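Local coordinates for protein ElaA (Escherichia coli, PDB 5Z6N) that probably acts as an N-acetyltransferase of the GNAT superfamily, passing the acetyl group of acetyl coenzyme A to an amine of an acceptor molecule, at residues D6-S10 and D43-D47; R64-S68 and T102-W107; D71-I77 and K110-G115. All coordinates share one frame; numbering follows the deposited sequence.

Contact 1: D6-S10 and D43-D47; sequences DLHHS and DLTGD
His8 and His9, where the edge strand 3-8 runs out, make a surface contact, largely with the backbone of 43-47, part of the irregular loop leading from helix 14-31 into strand 49-54. It illustrates how two histidine rings can meet a loop mainly at its peptide groups, with Asp47 OD1 as a side-chain exception. His9 carries most of it. With CG between the backbone N and the carbonyl carbon (chi1 70°), its imidazole lies flat over the peptide joining Leu44 to Thr45, Thr45 N sitting 3.6 Å above the ring plane and over the centre. The rim of the same ring is used too: His9 NE2 donates to Gly46 O at 3.1 Å. That bond is bent, 140° at the hydrogen, and the donor stands above the carbonyl plane although the oxygen lies in the ring plane. His8 comes in edge-on, its CE1 3.4 Å from Gly46 O and 3.3 Å from Asp47 OD1. The carboxylate of Asp43 looks elsewhere, to a salt bridge with Arg24 and a hydrogen bond with Tyr18 of the second subunit. Strand 49-54 flanks the site, with His8 resting on Arg49 and both His9 and Asp43 on His50.

Contact 2: R64-S68 and T102-W107; sequences RILKS and TCTHHW
Ile65 opens the contact by reaching from strand 59-67 to the last turn of helix 91-106. Its two outer branches divide the work. CD1 extends to Thr102, meeting CG2 of that residue at 3.7 Å, and also approaches Cys103 SG at 4.1 Å; CG2 touches the same sulfur and packs 4.0 Å from Trp107 CZ3, on the benzene part of the indole. The hydroxyl of Thr102 bonds to the carbonyl of Lys98 in its own helix, while the methyl faces the strand. Leu66 next turns away from the helix, as the alternation of a beta strand requires, and packs on Val76 of strand 75-82. This is the helix-on-sheet layer of the GNAT fold, in which the helix between strands 75-82 and 112-117 covers one face of the central sheet; the residues here belong to its C-terminal end. Lys67 points back to the helix side, and its aliphatic chain spreads over one face of the indole of Trp107, the first residue to leave helical geometry. CG lies anti to the backbone N (chi1 175°), and a bend at chi2 (60°) then lays the chain along the ring: Lys67 CB is 3.7 Å from Trp107 CZ2, while Lys67 CD stands 3.8 Å from the centroid of the five-membered ring, 10° off its normal, a CH-pi contact. The ammonium nitrogen travels farther on, leaving at most a weak cation-pi attraction. On the opposite face His106 CB lies 3.5 Å above the plane of the Trp107 ring, toward the rim.

Contact 3: D71-I77 and K110-G115; sequences DLEPVVI and KPVYLG
Lys110 leads in with its side chain beside the loop that precedes strand 75-82: CB sits near Val75 CG2, and the extended chain carries CE to 3.9 Å from Leu72 O. Pro111 contributes its carbonyl, which accepts from Val75 N at 3.0 Å in the carbonyl plane, while its ring lies near that of Pro74. Here the parallel ladder begins. Val112 pairs with Val75 but makes its own backbone hydrogen bonding with Arg148 of the antiparallel strand 143-148, since alternate residues of an inner strand serve opposite neighbours. Its two methyls part: CG2 leans on Val75 CB at 3.9 Å, whereas CG1, anti to the backbone N (chi1 158°), meets Ile77 CD1. Tyr113 bonds through both its backbone N-H, donated to Val75 O, and its carbonyl, which accepts from Ile77 N at 2.9 Å in a nearly straight bond, 168° at the hydrogen. On the face shared with Val76, Tyr113 CB also lies 3.8 Å from Pro74 CG, and the ring then leads away. Leu114 returns to the face of Val112 and places CD1 3.9 Å from Ile77 CG2. In GNAT enzymes generally, the corresponding parallel strands part farther along to admit acetyl coenzyme A. They are the two strands of a beta-alpha-beta unit whose connecting helix, 91-106, covers Val75, Ile77 and Val112; strand 59-67 continues the sheet beyond 75-82, and 143-148 beyond 112-117, with Phe129 of strand 129-131 under Val112 and Leu114.

How the contacts relate
The three contacts follow one another across a single sheet, contact 2 joining the other two. Contacts 1 and 2 have centres about 10 Å apart and share a salt bridge, Asp43 OD1 to Arg64 NH1 at 3.0 Å, while Asp47 packs on Trp107. Contact 3 lies closer still to contact 2, about 8 Å between centres: Leu66 N probably donates to Val76 O, at 2.9 Å, and Ile65 packs on Val75. Contacts 1 and 3 do not touch, their nearest atoms being about 8 Å apart. By analogy with other GNAT enzymes, acetyl coenzyme A would be expected between the strands paired in contact 3, farther along their length.

Contact 1: D6-S10 and D43-D47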
loop_
_atom_site.group_PDB
_atom_site.type_symbol
_atom_site.label_atom_id
_atom_site.label_comp_id
_atom_site.label_asym_id
_atom_site.label_seq_id
_atom_site.Cartn_x
_atom_site.Cartn_y
_atom_site.Cartn_z
ATOM N N ASP B 6 19.322 5.817 -0.423
ATOM C CA ASP B 6 19.370 5.090 0.842
ATOM C C ASP B 6 18.677 5.983 1.867
ATOM O O ASP B 6 19.299 6.807 2.532
ATOM C CB ASP B 6 20.840 4.752 1.224
ATOM C CG ASP B 6 20.979 4.231 2.647
ATOM O OD1 ASP B 6 19.966 3.802 3.236
ATOM O OD2 ASP B 6 22.117 4.209 3.161
ATOM N N LEU B 7 17.370 5.799 1.994
ATOM C CA LEU B 7 16.525 6.721 2.742
ATOM C C LEU B 7 16.214 6.150 4.117
ATOM O O LEU B 7 15.645 5.059 4.223
ATOM C CB LEU B 7 15.227 6.984 1.982
ATOM C CG LEU B 7 15.334 7.563 0.568
ATOM C CD1 LEU B 7 14.039 8.218 0.178
ATOM C CD2 LEU B 7 16.483 8.553 0.436
ATOM N N HIS B 8 16.588 6.885 5.163
ATOM C CA HIS B 8 15.922 6.690 6.439
ATOM C C HIS B 8 14.456 7.054 6.261
ATOM O O HIS B 8 14.103 7.899 5.434
ATOM C CB HIS B 8 16.566 7.542 7.536
ATOM C CG HIS B 8 15.990 7.300 8.898
ATOM N ND1 HIS B 8 16.569 6.435 9.802
ATOM C CD2 HIS B 8 14.887 7.795 9.509
ATOM C CE1 HIS B 8 15.849 6.408 10.909
ATOM N NE2 HIS B 8 14.822 7.225 10.757
ATOM N N HIS B 9 13.586 6.393 7.022
ATOM C CA HIS B 9 12.155 6.554 6.788
ATOM C C HIS B 9 11.692 7.992 6.995
ATOM O O HIS B 9 10.657 8.382 6.441
ATOM C CB HIS B 9 11.362 5.610 7.693
ATOM C CG HIS B 9 11.392 5.988 9.139
ATOM N ND1 HIS B 9 10.449 6.816 9.707
ATOM C CD2 HIS B 9 12.244 5.650 10.135
ATOM C CE1 HIS B 9 10.718 6.973 10.989
ATOM N NE2 HIS B 9 11.802 6.275 11.276
ATOM N N SER B 10 12.436 8.789 7.767
ATOM C CA SER B 10 12.057 10.181 7.990
ATOM C C SER B 10 12.268 11.044 6.753
ATOM O O SER B 10 11.616 12.085 6.620
ATOM C CB SER B 10 12.846 10.759 9.166
ATOM O OG SER B 10 14.216 10.929 8.841
ATOM N N ASP B 43 7.483 0.276 8.398
ATOM C CA ASP B 43 8.176 1.176 7.484
ATOM C C ASP B 43 8.541 2.532 8.074
ATOM O O ASP B 43 9.578 3.093 7.708
ATOM C CB ASP B 43 7.324 1.372 6.228
ATOM C CG ASP B 43 7.145 0.087 5.446
ATOM O OD1 ASP B 43 8.125 -0.360 4.815
ATOM O OD2 ASP B 43 6.030 -0.474 5.464
ATOM N N LEU B 44 7.729 3.077 8.979
ATOM C CA LEU B 44 8.032 4.391 9.530
ATOM C C LEU B 44 8.157 4.217 11.035
ATOM O O LEU B 44 7.261 4.621 11.784
ATOM C CB LEU B 44 6.923 5.384 9.198
ATOM C CG LEU B 44 6.630 5.570 7.717
ATOM C CD1 LEU B 44 5.216 5.135 7.442
ATOM C CD2 LEU B 44 6.847 7.012 7.322
ATOM N N THR B 45 9.263 3.636 11.492
ATOM C CA THR B 45 9.503 3.513 12.921
ATOM C C THR B 45 10.978 3.185 13.100
ATOM O O THR B 45 11.600 2.546 12.245
ATOM C CB THR B 45 8.629 2.508 13.686
ATOM O OG1 THR B 45 8.696 2.789 15.092
ATOM C CG2 THR B 45 9.090 1.085 13.437
ATOM N N GLY B 46 11.531 3.657 14.220
ATOM C CA GLY B 46 12.884 3.339 14.634
ATOM C C GLY B 46 13.976 3.884 13.741
ATOM O O GLY B 46 13.887 5.019 13.259
ATOM N N ASP B 47 15.020 3.080 13.527
ATOM C CA ASP B 47 16.137 3.425 12.655
ATOM C C ASP B 47 16.047 2.720 11.306
ATOM O O ASP B 47 17.076 2.414 10.691
ATOM C CB ASP B 47 17.465 3.091 13.337
ATOM C CG ASP B 47 18.513 4.167 13.133
ATOM O OD1 ASP B 47 18.140 5.359 13.066
ATOM O OD2 ASP B 47 19.711 3.824 13.051
#

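Contact 2: R64-S68 and T102-W107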
loop_
_atom_site.group_PDB
_atom_site.type_symbol
_atom_site.label_atom_id
_atom_site.label_comp_id
_atom_site.label_asym_id
_atom_site.label_seq_id
_atom_site.Cartn_x
_atom_site.Cartn_y
_atom_site.Cartn_z
ATOM N N ARG B 64 13.939 -2.992 2.006
ATOM C CA ARG B 64 13.846 -2.305 3.283
ATOM C C ARG B 64 14.646 -3.056 4.339
ATOM O O ARG B 64 14.871 -4.269 4.241
ATOM C CB ARG B 64 12.387 -2.136 3.746
ATOM C CG ARG B 64 11.926 -3.168 4.758
ATOM C CD ARG B 64 10.479 -2.906 5.199
ATOM N NE ARG B 64 9.872 -4.116 5.723
ATOM C CZ ARG B 64 8.609 -4.190 6.126
ATOM N NH1 ARG B 64 7.827 -3.118 6.071
ATOM N NH2 ARG B 64 8.117 -5.330 6.593
ATOM N N ILE B 65 15.069 -2.308 5.352
ATOM C CA ILE B 65 15.991 -2.785 6.370
ATOM C C ILE B 65 15.373 -2.516 7.733
ATOM O O ILE B 65 15.104 -1.358 8.079
ATOM C CB ILE B 65 17.356 -2.092 6.252
ATOM C CG1 ILE B 65 17.933 -2.265 4.844
ATOM C CG2 ILE B 65 18.297 -2.611 7.298
ATOM C CD1 ILE B 65 19.171 -1.440 4.613
ATOM N N LEU B 66 15.156 -3.571 8.510
ATOM C CA LEU B 66 14.607 -3.445 9.853
ATOM C C LEU B 66 15.730 -3.519 10.884
ATOM O O LEU B 66 16.554 -4.440 10.850
ATOM C CB LEU B 66 13.562 -4.530 10.120
ATOM C CG LEU B 66 12.468 -4.672 9.056
ATOM C CD1 LEU B 66 11.486 -5.757 9.426
ATOM C CD2 LEU B 66 11.743 -3.363 8.817
ATOM N N LYS B 67 15.770 -2.535 11.779
ATOM C CA LYS B 67 16.696 -2.509 12.908
ATOM C C LYS B 67 15.823 -2.559 14.159
ATOM O O LYS B 67 15.369 -1.528 14.662
ATOM C CB LYS B 67 17.600 -1.277 12.877
ATOM C CG LYS B 67 18.490 -1.151 14.100
ATOM C CD LYS B 67 19.412 -2.359 14.228
ATOM C CE LYS B 67 19.942 -2.498 15.646
ATOM N NZ LYS B 67 19.261 -3.595 16.396
ATOM N N SER B 68 15.629 -3.737 14.669
ATOM C CA SER B 68 14.723 -3.921 15.754
ATOM C C SER B 68 14.971 -5.211 16.518
ATOM O O SER B 68 15.894 -5.908 16.245
ATOM C CB SER B 68 13.280 -3.897 15.246
ATOM O OG SER B 68 13.025 -4.990 14.382
ATOM N N THR B 102 24.796 -0.723 3.210
ATOM C CA THR B 102 24.045 0.067 4.178
ATOM C C THR B 102 23.992 -0.629 5.535
ATOM O O THR B 102 24.196 0.014 6.571
ATOM C CB THR B 102 22.635 0.338 3.651
ATOM O OG1 THR B 102 22.719 1.051 2.410
ATOM C CG2 THR B 102 21.840 1.171 4.650
ATOM N N CYS B 103 23.725 -1.937 5.546
ATOM C CA CYS B 103 23.800 -2.700 6.789
ATOM C C CYS B 103 25.207 -2.656 7.369
ATOM O O CYS B 103 25.388 -2.462 8.576
ATOM C CB CYS B 103 23.369 -4.148 6.549
ATOM S SG CYS B 103 21.709 -4.357 5.874
ATOM N N THR B 104 26.218 -2.846 6.518
ATOM C CA THR B 104 27.608 -2.769 6.959
ATOM C C THR B 104 27.902 -1.423 7.609
ATOM O O THR B 104 28.363 -1.354 8.753
ATOM C CB THR B 104 28.547 -3.006 5.773
ATOM O OG1 THR B 104 28.540 -4.396 5.425
ATOM C CG2 THR B 104 29.965 -2.577 6.110
ATOM N N HIS B 105 27.629 -0.336 6.884
ATOM C CA HIS B 105 27.946 0.998 7.379
ATOM C C HIS B 105 27.215 1.290 8.682
ATOM O O HIS B 105 27.841 1.548 9.717
ATOM C CB HIS B 105 27.598 2.044 6.317
ATOM C CG HIS B 105 28.121 3.415 6.620
ATOM N ND1 HIS B 105 28.083 4.444 5.704
ATOM C CD2 HIS B 105 28.692 3.927 7.736
ATOM C CE1 HIS B 105 28.608 5.531 6.241
ATOM N NE2 HIS B 105 28.985 5.243 7.474
ATOM N N HIS B 106 25.881 1.245 8.654
ATOM C CA HIS B 106 25.104 1.721 9.793
ATOM C C HIS B 106 25.331 0.858 11.030
ATOM O O HIS B 106 25.574 1.380 12.123
ATOM C CB HIS B 106 23.619 1.784 9.434
ATOM C CG HIS B 106 23.193 3.109 8.882
ATOM N ND1 HIS B 106 23.521 3.530 7.610
ATOM C CD2 HIS B 106 22.485 4.119 9.441
ATOM C CE1 HIS B 106 23.022 4.736 7.405
ATOM N NE2 HIS B 106 22.391 5.116 8.502
ATOM N N TRP B 107 25.269 -0.464 10.879
ATOM C CA TRP B 107 25.428 -1.387 12.002
ATOM C C TRP B 107 26.486 -2.439 11.690
ATOM O O TRP B 107 26.163 -3.609 11.456
ATOM C CB TRP B 107 24.096 -2.045 12.353
ATOM C CG TRP B 107 23.038 -1.038 12.556
ATOM C CD1 TRP B 107 22.836 -0.266 13.664
ATOM C CD2 TRP B 107 22.045 -0.654 11.607
ATOM N NE1 TRP B 107 21.760 0.569 13.463
ATOM C CE2 TRP B 107 21.260 0.350 12.211
ATOM C CE3 TRP B 107 21.741 -1.065 10.309
ATOM C CZ2 TRP B 107 20.186 0.945 11.552
ATOM C CZ3 TRP B 107 20.674 -0.471 9.660
ATOM C CH2 TRP B 107 19.908 0.523 10.282
#

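Contact 3: D71-I77 and K110-G115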
loop_
_atom_site.group_PDB
_atom_site.type_symbol
_atom_site.label_atom_id
_atom_site.label_comp_id
_atom_site.label_asym_id
_atom_site.label_seq_id
_atom_site.Cartn_x
_atom_site.Cartn_y
_atom_site.Cartn_z
ATOM N N ASP B 71 16.453 -4.457 19.965
ATOM C CA ASP B 71 16.868 -5.558 20.847
ATOM C C ASP B 71 18.184 -6.173 20.243
ATOM O O ASP B 71 18.720 -5.696 19.264
ATOM C CB ASP B 71 15.877 -6.745 20.707
ATOM C CG ASP B 71 16.106 -7.870 21.723
ATOM O OD1 ASP B 71 17.198 -7.898 22.326
ATOM O OD2 ASP B 71 15.197 -8.727 21.881
ATOM N N LEU B 72 18.661 -7.274 20.815
ATOM C CA LEU B 72 19.925 -7.882 20.367
ATOM C C LEU B 72 19.956 -8.441 18.927
ATOM O O LEU B 72 20.989 -8.395 18.260
ATOM C CB LEU B 72 20.363 -8.971 21.351
ATOM C CG LEU B 72 21.776 -9.527 21.163
ATOM C CD1 LEU B 72 21.758 -10.741 20.246
ATOM C CD2 LEU B 72 22.711 -8.456 20.622
ATOM N N GLU B 73 18.826 -8.971 18.470
ATOM C CA GLU B 73 18.704 -9.687 17.207
ATOM C C GLU B 73 19.239 -8.917 16.000
ATOM O O GLU B 73 19.376 -7.687 16.067
ATOM C CB GLU B 73 17.222 -9.915 16.895
ATOM C CG GLU B 73 16.369 -10.291 18.077
ATOM C CD GLU B 73 15.599 -9.108 18.611
ATOM O OE1 GLU B 73 15.657 -8.032 17.980
ATOM O OE2 GLU B 73 14.911 -9.262 19.640
ATOM N N PRO B 74 19.569 -9.596 14.874
ATOM C CA PRO B 74 20.228 -8.888 13.770
ATOM C C PRO B 74 19.483 -7.884 12.903
ATOM O O PRO B 74 18.301 -7.584 13.101
ATOM C CB PRO B 74 20.663 -10.091 12.929
ATOM C CG PRO B 74 19.488 -10.990 13.012
ATOM C CD PRO B 74 19.042 -10.890 14.446
ATOM N N VAL B 75 20.216 -7.357 11.922
ATOM C CA VAL B 75 19.631 -6.545 10.865
ATOM C C VAL B 75 18.817 -7.443 9.943
ATOM O O VAL B 75 19.282 -8.509 9.521
ATOM C CB VAL B 75 20.737 -5.819 10.089
ATOM C CG1 VAL B 75 20.151 -4.741 9.234
ATOM C CG2 VAL B 75 21.781 -5.252 11.038
ATOM N N VAL B 76 17.597 -7.020 9.622
ATOM C CA VAL B 76 16.706 -7.783 8.754
ATOM C C VAL B 76 16.618 -7.081 7.409
ATOM O O VAL B 76 16.389 -5.867 7.351
ATOM C CB VAL B 76 15.308 -7.950 9.375
ATOM C CG1 VAL B 76 14.287 -8.349 8.304
ATOM C CG2 VAL B 76 15.351 -8.978 10.502
ATOM N N ILE B 77 16.807 -7.843 6.333
ATOM C CA ILE B 77 16.554 -7.382 4.973
ATOM C C ILE B 77 15.292 -8.071 4.474
ATOM O O ILE B 77 15.087 -9.264 4.726
ATOM C CB ILE B 77 17.744 -7.671 4.038
ATOM C CG1 ILE B 77 18.984 -6.902 4.483
ATOM C CG2 ILE B 77 17.404 -7.317 2.599
ATOM C CD1 ILE B 77 20.177 -7.137 3.586
ATOM N N LYS B 110 27.098 -6.538 13.473
ATOM C CA LYS B 110 25.771 -7.125 13.587
ATOM C C LYS B 110 25.554 -7.918 12.297
ATOM O O LYS B 110 25.779 -7.386 11.197
ATOM C CB LYS B 110 24.652 -6.102 13.773
ATOM C CG LYS B 110 24.294 -5.800 15.222
ATOM C CD LYS B 110 22.891 -5.215 15.333
ATOM C CE LYS B 110 22.430 -5.112 16.786
ATOM N NZ LYS B 110 23.323 -4.229 17.591
ATOM N N PRO B 111 25.130 -9.174 12.404
ATOM C CA PRO B 111 24.824 -9.954 11.198
ATOM C C PRO B 111 23.517 -9.499 10.570
ATOM O O PRO B 111 22.780 -8.672 11.107
ATOM C CB PRO B 111 24.739 -11.396 11.723
ATOM C CG PRO B 111 24.971 -11.317 13.232
ATOM C CD PRO B 111 24.809 -9.902 13.637
ATOM N N VAL B 112 23.241 -10.038 9.387
ATOM C CA VAL B 112 22.090 -9.645 8.585
ATOM C C VAL B 112 21.224 -10.871 8.354
ATOM O O VAL B 112 21.695 -11.866 7.790
ATOM C CB VAL B 112 22.514 -9.023 7.246
ATOM C CG1 VAL B 112 21.382 -9.125 6.240
ATOM C CG2 VAL B 112 22.928 -7.581 7.447
ATOM N N TYR B 113 19.975 -10.815 8.765
ATOM C CA TYR B 113 19.051 -11.878 8.489
ATOM C C TYR B 113 18.211 -11.528 7.271
ATOM O O TYR B 113 17.984 -10.385 7.020
ATOM C CB TYR B 113 18.141 -12.134 9.687
ATOM C CG TYR B 113 17.159 -13.247 9.463
ATOM C CD1 TYR B 113 17.517 -14.539 9.683
ATOM C CD2 TYR B 113 15.894 -12.997 8.981
ATOM C CE1 TYR B 113 16.647 -15.557 9.448
ATOM C CE2 TYR B 113 15.026 -14.013 8.732
ATOM C CZ TYR B 113 15.405 -15.285 8.982
ATOM O OH TYR B 113 14.569 -16.306 8.752
ATOM N N LEU B 114 17.731 -12.526 6.555
ATOM C CA LEU B 114 16.899 -12.291 5.428
ATOM C C LEU B 114 15.955 -13.438 5.138
ATOM O O LEU B 114 16.336 -14.577 5.030
ATOM C CB LEU B 114 17.774 -11.972 4.224
ATOM C CG LEU B 114 17.271 -11.843 2.791
ATOM C CD1 LEU B 114 18.288 -11.065 2.003
ATOM C CD2 LEU B 114 17.041 -13.196 2.156
ATOM N N GLY B 115 14.689 -13.137 5.023
ATOM C CA GLY B 115 13.736 -14.170 4.724
ATOM C C GLY B 115 13.666 -14.280 3.236
ATOM O O GLY B 115 13.645 -13.299 2.568
#